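Local coordinates for protein alpha-fucosidase (Bifidobacterium bifidum, PDB 2EAB) that probably hydrolyses alpha-1,2-L-fucosidic linkages through its glycoside hydrolase family 95 catalytic domain, at residues 564-569 / 576-581; 651-656 / 666-671. All coordinates share one frame; numbering follows the deposited sequence.

Both contacts are buried and lie on the same side of the chain's centre in the family 95 catalytic domain, their centres about 11 Å apart. Interaction 1 lies nearer the chain's centre, about 22 Å from it against about 31 Å for interaction 2, and it joins a strand end to the start of a helix. Interaction 2 brings together two parts of one long loop; its touching residues are not exposed, though 666-671 also carries exposed ones. Chemistry follows place: water bridges and a helix cap in the first, purely apolar contacts across the second. They meet where S565 OG probably hydrogen-bonds E652 OE2, and T577 OG1 the carbonyl of K651.

Interaction 1: residues 564-569 / 576-581; sequences YSPEQG and NTYESS
P566 lays its CD atom over one face of the Y578 ring, 4.1 Å from the ring centroid and toward the rim, in a CH-pi contact whose direction lies 25° off the ring normal. The two side chains cross at about a right angle. A chi1 of 155° puts Y578 CG anti to its backbone N; farther out, Y578 CD2 comes to 3.6 Å from Y564 O. Next to it the amide of N576 presses on the peptide between Y564 and S565, ND2 standing 3.2 Å from Y564 C. The neighbouring S565 N and N576 ND2 are both donors and do not bond to each other.

Here the end of strand 558-565, the middle strand of a small three-stranded antiparallel sheet, packs on the start of helix 577-596, which follows the neighbouring strand 572-574, inside the catalytic domain that in this family is built as an (alpha/alpha)6 barrel. N576 is the N-cap of that helix: its OD1 accepts from E579 N at 2.9 Å, nearly straight at 173° and close to the line of the side-chain carbonyl. The same amide therefore caps the helix with its oxygen and packs on the strand with its nitrogen.

The polar side of the contact is bridged by water instead of direct bonds. One water accepts from Y564 N and lies 2.9 Å from E579 OE2, to which it probably donates. Another donates to S565 OG and accepts from Y578 N at 2.9 Å, taking up an amide of the first helical turn; S565 OG is also hydrogen-bonded to E652. P566, followed by a cis peptide bond, has its side chain near a bound 1,2-ethanediol.

Interaction 2: residues 651-656 / 666-671; sequences KEWYFE and STISGY
I668 overlaps one face of the W653 indole, its CG2 lying 4.2 Å from the centroid of the six-membered ring and 16° off the normal. E652 CG covers the opposite face, so the indole is sandwiched between two aliphatic groups. The other branch of I668 carries CD1 to 3.7 Å from W653 CE3 and, crossing the E656 chain at about a right angle, to 4.1 Å from E656 CG. F655 CE1 meets I668 CG1 at 4.0 Å, obliquely. At the indole edge, Y671 CD1 approaches W653 CZ3 at 4.0 Å. An alanine at I668 would probably open a gap beside W653, F655 and E656 CG and leave that indole face without its methyl partner. E656, beyond its apolar stem, turns back on its own segment: OE2 accepts from E652 N at 2.8 Å, while OE1 bonds to Q649. No hydrogen bond spans the two segments, which are facing beta turns, type I at W653-E656 and type II at I668-Y671 with G670 in its third position, within the long loop joining helices 632-639 and 697-711 of the catalytic domain.

Interaction 1: residues 564-569 / 576-581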
loop_
_atom_site.group_PDB
_atom_site.type_symbol
_atom_site.label_atom_id
_atom_site.label_comp_id
_atom_site.label_asym_id
_atom_site.label_seq_id
_atom_site.Cartn_x
_atom_site.Cartn_y
_atom_site.Cartn_z
ATOM N N TYR A 564 12.368 13.867 14.763
ATOM C CA TYR A 564 12.976 12.580 15.056
ATOM C C TYR A 564 13.193 11.844 13.749
ATOM O O TYR A 564 12.341 11.889 12.858
ATOM C CB TYR A 564 12.035 11.771 15.948
ATOM C CG TYR A 564 12.567 10.439 16.422
ATOM C CD1 TYR A 564 13.817 10.339 17.031
ATOM C CD2 TYR A 564 11.806 9.279 16.288
ATOM C CE1 TYR A 564 14.301 9.119 17.478
ATOM C CE2 TYR A 564 12.280 8.053 16.743
ATOM C CZ TYR A 564 13.529 7.982 17.335
ATOM O OH TYR A 564 13.995 6.770 17.784
ATOM N N SER A 565 14.337 11.181 13.621
ATOM C CA SER A 565 14.579 10.326 12.470
ATOM C C SER A 565 14.273 8.892 12.890
ATOM O O SER A 565 15.071 8.285 13.604
ATOM C CB SER A 565 16.030 10.445 12.009
ATOM O OG SER A 565 16.184 9.878 10.719
ATOM N N PRO A 566 13.105 8.346 12.487
ATOM C CA PRO A 566 12.780 6.999 12.966
ATOM C C PRO A 566 13.845 5.972 12.551
ATOM O O PRO A 566 14.291 6.003 11.405
ATOM C CB PRO A 566 11.435 6.706 12.285
ATOM C CG PRO A 566 10.838 8.056 12.056
ATOM C CD PRO A 566 12.019 8.901 11.656
ATOM N N GLU A 567 14.296 5.088 13.449
ATOM C CA GLU A 567 13.994 5.051 14.881
ATOM C C GLU A 567 15.323 5.019 15.639
ATOM O O GLU A 567 15.559 4.128 16.468
ATOM C CB GLU A 567 13.213 3.782 15.236
ATOM C CG GLU A 567 11.751 3.757 14.849
ATOM C CD GLU A 567 11.034 2.512 15.369
ATOM O OE1 GLU A 567 9.978 2.154 14.800
ATOM O OE2 GLU A 567 11.526 1.883 16.339
ATOM N N GLN A 568 16.205 5.965 15.337
ATOM C CA GLN A 568 17.489 6.053 16.033
ATOM C C GLN A 568 17.894 7.507 16.227
ATOM O O GLN A 568 17.247 8.407 15.695
ATOM C CB GLN A 568 18.581 5.257 15.300
ATOM C CG GLN A 568 18.969 5.838 13.950
ATOM C CD GLN A 568 20.212 5.202 13.346
ATOM O OE1 GLN A 568 20.857 4.342 13.949
ATOM N NE2 GLN A 568 20.556 5.632 12.138
ATOM N N GLY A 569 18.957 7.723 16.996
ATOM C CA GLY A 569 19.449 9.061 17.279
ATOM C C GLY A 569 18.611 9.787 18.315
ATOM O O GLY A 569 17.734 9.188 18.952
ATOM N N ASN A 576 15.889 17.235 10.048
ATOM C CA ASN A 576 16.698 16.085 9.660
ATOM C C ASN A 576 16.462 15.787 8.186
ATOM O O ASN A 576 15.571 16.359 7.560
ATOM C CB ASN A 576 16.458 14.853 10.562
ATOM C CG ASN A 576 15.010 14.385 10.573
ATOM O OD1 ASN A 576 14.271 14.535 9.592
ATOM N ND2 ASN A 576 14.601 13.791 11.690
ATOM N N THR A 577 17.263 14.887 7.640
ATOM C CA THR A 577 17.207 14.579 6.219
ATOM C C THR A 577 15.882 13.923 5.833
ATOM O O THR A 577 15.338 14.206 4.761
ATOM C CB THR A 577 18.391 13.702 5.838
ATOM O OG1 THR A 577 19.585 14.401 6.206
ATOM C CG2 THR A 577 18.412 13.391 4.340
ATOM N N TYR A 578 15.365 13.068 6.715
ATOM C CA TYR A 578 14.062 12.433 6.544
ATOM C C TYR A 578 12.971 13.477 6.247
ATOM O O TYR A 578 12.341 13.459 5.179
ATOM C CB TYR A 578 13.767 11.587 7.797
ATOM C CG TYR A 578 12.310 11.343 8.102
ATOM C CD1 TYR A 578 11.504 10.590 7.250
ATOM C CD2 TYR A 578 11.742 11.846 9.271
ATOM C CE1 TYR A 578 10.153 10.376 7.540
ATOM C CE2 TYR A 578 10.406 11.637 9.571
ATOM C CZ TYR A 578 9.618 10.903 8.710
ATOM O OH TYR A 578 8.288 10.737 9.032
ATOM N N GLU A 579 12.782 14.423 7.163
ATOM C CA GLU A 579 11.710 15.404 6.985
ATOM C C GLU A 579 11.989 16.399 5.868
ATOM O O GLU A 579 11.087 16.741 5.103
ATOM C CB GLU A 579 11.396 16.141 8.287
ATOM C CG GLU A 579 10.759 15.251 9.344
ATOM C CD GLU A 579 9.945 16.009 10.384
ATOM O OE1 GLU A 579 9.983 17.257 10.415
ATOM O OE2 GLU A 579 9.263 15.344 11.193
ATOM N N SER A 580 13.231 16.863 5.767
ATOM C CA SER A 580 13.572 17.808 4.706
ATOM C C SER A 580 13.439 17.201 3.320
ATOM O O SER A 580 13.004 17.885 2.393
ATOM C CB SER A 580 14.960 18.408 4.910
ATOM O OG SER A 580 14.946 19.251 6.045
ATOM N N SER A 581 13.787 15.925 3.177
ATOM C CA SER A 581 13.629 15.252 1.887
ATOM C C SER A 581 12.162 15.176 1.496
ATOM O O SER A 581 11.807 15.385 0.329
ATOM C CB SER A 581 14.237 13.851 1.913
ATOM O OG SER A 581 15.642 13.920 2.080
HETATM O O HOH W 1 9.666 13.985 13.686
HETATM O O HOH W 2 16.847 11.857 8.835
#

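Interaction 2: residues 651-656 / 666-671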
loop_
_atom_site.group_PDB
_atom_site.type_symbol
_atom_site.label_atom_id
_atom_site.label_comp_id
_atom_site.label_asym_id
_atom_site.label_seq_id
_atom_site.Cartn_x
_atom_site.Cartn_y
_atom_site.Cartn_z
ATOM N N LYS A 651 24.144 12.150 4.871
ATOM C CA LYS A 651 23.934 12.469 6.286
ATOM C C LYS A 651 22.480 12.235 6.678
ATOM O O LYS A 651 21.562 12.563 5.919
ATOM C CB LYS A 651 24.300 13.918 6.588
ATOM C CG LYS A 651 25.778 14.237 6.490
ATOM C CD LYS A 651 26.053 15.666 6.916
ATOM C CE LYS A 651 27.491 16.055 6.608
ATOM N NZ LYS A 651 27.822 17.406 7.122
ATOM N N GLU A 652 22.278 11.677 7.869
ATOM C CA GLU A 652 20.940 11.486 8.419
ATOM C C GLU A 652 20.524 12.706 9.256
ATOM O O GLU A 652 19.336 13.050 9.306
ATOM C CB GLU A 652 20.873 10.170 9.208
ATOM C CG GLU A 652 19.495 9.867 9.802
ATOM C CD GLU A 652 19.269 8.406 10.170
ATOM O OE1 GLU A 652 20.199 7.578 10.055
ATOM O OE2 GLU A 652 18.137 8.089 10.595
ATOM N N TRP A 653 21.509 13.362 9.874
ATOM C CA TRP A 653 21.301 14.601 10.625
ATOM C C TRP A 653 22.264 15.664 10.136
ATOM O O TRP A 653 23.377 15.349 9.710
ATOM C CB TRP A 653 21.525 14.384 12.121
ATOM C CG TRP A 653 20.621 13.358 12.708
ATOM C CD1 TRP A 653 19.356 13.553 13.197
ATOM C CD2 TRP A 653 20.899 11.965 12.855
ATOM N NE1 TRP A 653 18.834 12.362 13.642
ATOM C CE2 TRP A 653 19.763 11.371 13.449
ATOM C CE3 TRP A 653 22.006 11.158 12.551
ATOM C CZ2 TRP A 653 19.699 10.007 13.736
ATOM C CZ3 TRP A 653 21.942 9.807 12.841
ATOM C CH2 TRP A 653 20.796 9.244 13.428
ATOM N N TYR A 654 21.858 16.921 10.221
ATOM C CA TYR A 654 22.699 18.010 9.715
ATOM C C TYR A 654 23.907 18.323 10.590
ATOM O O TYR A 654 24.838 18.990 10.132
ATOM C CB TYR A 654 21.856 19.253 9.363
ATOM C CG TYR A 654 20.865 18.904 8.287
ATOM C CD1 TYR A 654 21.311 18.491 7.031
ATOM C CD2 TYR A 654 19.493 18.904 8.533
ATOM C CE1 TYR A 654 20.419 18.111 6.039
ATOM C CE2 TYR A 654 18.589 18.524 7.542
ATOM C CZ TYR A 654 19.060 18.128 6.302
ATOM O OH TYR A 654 18.162 17.743 5.334
ATOM N N PHE A 655 23.913 17.824 11.825
ATOM C CA PHE A 655 25.108 17.933 12.671
ATOM C C PHE A 655 26.121 16.793 12.477
ATOM O O PHE A 655 27.172 16.769 13.128
ATOM C CB PHE A 655 24.765 18.149 14.163
ATOM C CG PHE A 655 23.869 17.090 14.784
ATOM C CD1 PHE A 655 24.039 15.731 14.529
ATOM C CD2 PHE A 655 22.884 17.473 15.690
ATOM C CE1 PHE A 655 23.216 14.779 15.134
ATOM C CE2 PHE A 655 22.060 16.533 16.297
ATOM C CZ PHE A 655 22.225 15.183 16.018
ATOM N N GLU A 656 25.808 15.861 11.581
ATOM C CA GLU A 656 26.638 14.686 11.339
ATOM C C GLU A 656 27.938 15.033 10.609
ATOM O O GLU A 656 27.969 15.930 9.768
ATOM C CB GLU A 656 25.822 13.678 10.528
ATOM C CG GLU A 656 26.471 12.336 10.244
ATOM C CD GLU A 656 25.508 11.376 9.565
ATOM O OE1 GLU A 656 25.968 10.518 8.784
ATOM O OE2 GLU A 656 24.283 11.486 9.806
ATOM N N SER A 666 32.487 13.246 18.021
ATOM C CA SER A 666 31.771 12.583 19.110
ATOM C C SER A 666 30.578 11.772 18.606
ATOM O O SER A 666 30.086 11.984 17.494
ATOM C CB SER A 666 31.334 13.584 20.186
ATOM O OG SER A 666 30.391 14.507 19.684
ATOM N N THR A 667 30.133 10.841 19.444
ATOM C CA THR A 667 29.022 9.945 19.148
ATOM C C THR A 667 27.702 10.697 18.983
ATOM O O THR A 667 27.405 11.621 19.746
ATOM C CB THR A 667 28.874 8.910 20.286
ATOM O OG1 THR A 667 30.083 8.151 20.398
ATOM C CG2 THR A 667 27.713 7.964 20.038
ATOM N N ILE A 668 26.924 10.311 17.971
ATOM C CA ILE A 668 25.526 10.716 17.904
ATOM C C ILE A 668 24.771 9.778 18.844
ATOM O O ILE A 668 24.619 8.593 18.555
ATOM C CB ILE A 668 24.947 10.647 16.470
ATOM C CG1 ILE A 668 25.668 11.645 15.554
ATOM C CG2 ILE A 668 23.439 10.919 16.492
ATOM C CD1 ILE A 668 25.309 11.517 14.077
ATOM N N SER A 669 24.325 10.307 19.982
ATOM C CA SER A 669 23.664 9.480 20.990
ATOM C C SER A 669 22.415 8.833 20.419
ATOM O O SER A 669 21.586 9.503 19.799
ATOM C CB SER A 669 23.326 10.293 22.242
ATOM O OG SER A 669 24.507 10.652 22.937
ATOM N N GLY A 670 22.300 7.526 20.613
ATOM C CA GLY A 670 21.170 6.778 20.091
ATOM C C GLY A 670 21.361 6.209 18.695
ATOM O O GLY A 670 20.504 5.466 18.211
ATOM N N TYR A 671 22.465 6.559 18.033
ATOM C CA TYR A 671 22.795 5.953 16.746
ATOM C C TYR A 671 23.175 4.491 16.974
ATOM O O TYR A 671 23.951 4.182 17.888
ATOM C CB TYR A 671 23.939 6.706 16.057
ATOM C CG TYR A 671 24.401 6.063 14.767
ATOM C CD1 TYR A 671 23.746 6.325 13.560
ATOM C CD2 TYR A 671 25.487 5.186 14.754
ATOM C CE1 TYR A 671 24.162 5.735 12.372
ATOM C CE2 TYR A 671 25.910 4.590 13.574
ATOM C CZ TYR A 671 25.239 4.870 12.387
ATOM O OH TYR A 671 25.637 4.289 11.208
#